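Local coordinates for protein D-alanyl-D-alanine carboxypeptidase (Streptococcus pneumoniae R6, PDB 1XP4) that probably removes the terminal D-alanine from peptidoglycan precursor peptides as a serine-type D-Ala-D-Ala carboxypeptidase in cell wall synthesis, at residues 205-209 / 261-267. Numbering follows the deposited sequence.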
# COMPACT_ATOMS: atom_id res chain seq x y z
N SER A 205 -15.84 -2.58 10.35
CA SER A 205 -14.56 -2.02 9.98
C SER A 205 -14.14 -0.96 11.00
O SER A 205 -14.98 -0.36 11.65
CB SER A 205 -14.64 -1.39 8.59
OG SER A 205 -13.39 -0.83 8.20
N THR A 206 -12.84 -0.75 11.13
CA THR A 206 -12.31 0.23 12.06
C THR A 206 -12.01 1.49 11.26
O THR A 206 -11.62 2.52 11.82
CB THR A 206 -10.99 -0.24 12.69
OG1 THR A 206 -10.05 -0.54 11.66
CG2 THR A 206 -11.21 -1.46 13.55
N ASN A 207 -12.19 1.40 9.95
CA ASN A 207 -11.95 2.52 9.05
C ASN A 207 -13.22 3.34 8.96
O ASN A 207 -14.16 2.96 8.27
CB ASN A 207 -11.56 2.00 7.67
CG ASN A 207 -11.08 3.10 6.75
OD1 ASN A 207 -11.48 4.26 6.88
ND2 ASN A 207 -10.23 2.75 5.80
N TYR A 208 -13.24 4.48 9.64
CA TYR A 208 -14.41 5.34 9.64
C TYR A 208 -14.53 6.35 8.51
O TYR A 208 -15.33 7.28 8.59
CB TYR A 208 -14.53 6.03 10.99
CG TYR A 208 -14.90 5.03 12.05
CD1 TYR A 208 -16.03 4.24 11.90
CD2 TYR A 208 -14.14 4.88 13.20
CE1 TYR A 208 -16.40 3.32 12.86
CE2 TYR A 208 -14.50 3.95 14.17
CZ TYR A 208 -15.64 3.18 13.99
OH TYR A 208 -16.04 2.29 14.95
N MSE A 209 -13.76 6.17 7.45
CA MSE A 209 -13.84 7.07 6.30
C MSE A 209 -14.53 6.35 5.14
O MSE A 209 -14.62 6.88 4.03
CB MSE A 209 -12.44 7.52 5.88
CG MSE A 209 -11.81 8.49 6.86
SE MSE A 209 -10.01 8.95 6.41
CE MSE A 209 -10.37 10.54 5.40
N TYR A 261 -12.03 10.51 16.18
CA TYR A 261 -11.66 10.27 14.80
C TYR A 261 -10.57 11.21 14.31
O TYR A 261 -10.45 11.47 13.11
CB TYR A 261 -12.88 10.42 13.90
CG TYR A 261 -14.15 9.78 14.44
CD1 TYR A 261 -14.14 8.46 14.90
CD2 TYR A 261 -15.35 10.48 14.46
CE1 TYR A 261 -15.32 7.86 15.37
CE2 TYR A 261 -16.52 9.89 14.92
CZ TYR A 261 -16.50 8.59 15.38
OH TYR A 261 -17.67 8.02 15.84
N ALA A 262 -9.77 11.73 15.24
CA ALA A 262 -8.68 12.64 14.89
C ALA A 262 -7.77 12.11 13.76
O ALA A 262 -7.37 12.88 12.87
CB ALA A 262 -7.86 12.93 16.14
N ARG A 263 -7.44 10.82 13.80
CA ARG A 263 -6.59 10.21 12.78
C ARG A 263 -7.18 10.34 11.38
O ARG A 263 -6.45 10.49 10.39
CB ARG A 263 -6.39 8.72 13.09
CG ARG A 263 -7.60 7.85 12.80
CD ARG A 263 -7.35 6.42 13.24
NE ARG A 263 -7.20 6.33 14.69
CZ ARG A 263 -6.83 5.23 15.34
NH1 ARG A 263 -6.55 4.12 14.68
NH2 ARG A 263 -6.73 5.26 16.66
N PHE A 264 -8.50 10.27 11.29
CA PHE A 264 -9.17 10.39 10.00
C PHE A 264 -9.31 11.86 9.65
O PHE A 264 -9.14 12.26 8.50
CB PHE A 264 -10.53 9.70 10.04
CG PHE A 264 -10.45 8.27 10.44
CD1 PHE A 264 -9.63 7.39 9.72
CD2 PHE A 264 -11.14 7.79 11.55
CE1 PHE A 264 -9.51 6.06 10.12
CE2 PHE A 264 -11.02 6.46 11.95
CZ PHE A 264 -10.20 5.60 11.23
N THR A 265 -9.62 12.67 10.66
CA THR A 265 -9.77 14.11 10.48
C THR A 265 -8.44 14.63 9.93
O THR A 265 -8.40 15.43 9.00
CB THR A 265 -10.05 14.82 11.81
OG1 THR A 265 -11.20 14.24 12.44
CG2 THR A 265 -10.31 16.30 11.57
N ALA A 266 -7.36 14.14 10.54
CA ALA A 266 -6.01 14.52 10.14
C ALA A 266 -5.73 14.07 8.72
O ALA A 266 -5.09 14.79 7.95
CB ALA A 266 -5.00 13.89 11.09
N THR A 267 -6.22 12.88 8.37
CA THR A 267 -6.04 12.34 7.02
C THR A 267 -6.86 13.18 6.05
O THR A 267 -6.38 13.59 5.00
CB THR A 267 -6.52 10.88 6.89
OG1 THR A 267 -5.72 10.03 7.73
CG2 THR A 267 -6.40 10.41 5.44
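Start with Phe264, the knob of this contact. It projects from the first turn of helix 262-277, which packs on the five-stranded antiparallel sheet of the beta-lactamase-like (peptidase S11) domain, into a hollow formed by the backbone of 206-208 and the side chains of Tyr208 and Met209. The tip of the ring goes deepest: Phe264 CZ lies 3.4 Å from Thr206 O and 3.6 Å from Tyr208 N, which sits over one ring face. Tyr208 CB closes on Phe264 CE2 at 3.7 Å, while Met209 lies along the root of the knob, its CG 3.6 Å from Phe264 CB and its selenium in an oblique Met-aromatic contact. The Met209 methyl then reaches the next helical turn, CE to Thr267 CG2 at 4.0 Å. At the outer margin the Tyr208 and Tyr261 rings meet obliquely, planes at 58°. Phe235 on strand 234-241 lines the same pocket and meets Phe264 edge-to-face. Two turns contribute to the loop's shape: Ser205 OG accepts from Asn207 N (an ST turn) and Asn207 OD1 from Met209 N (an Asx turn). Thr206 OG1, hydrogen-bonded to Thr225 OG1 on strand 220-228, brings the loop close to the predicted catalytic Ser104 and substrate-binding Lys224. The ring thus packs against apolar side chains and peptide backbone alike, and the join depends on fit rather than on directional polar bonds.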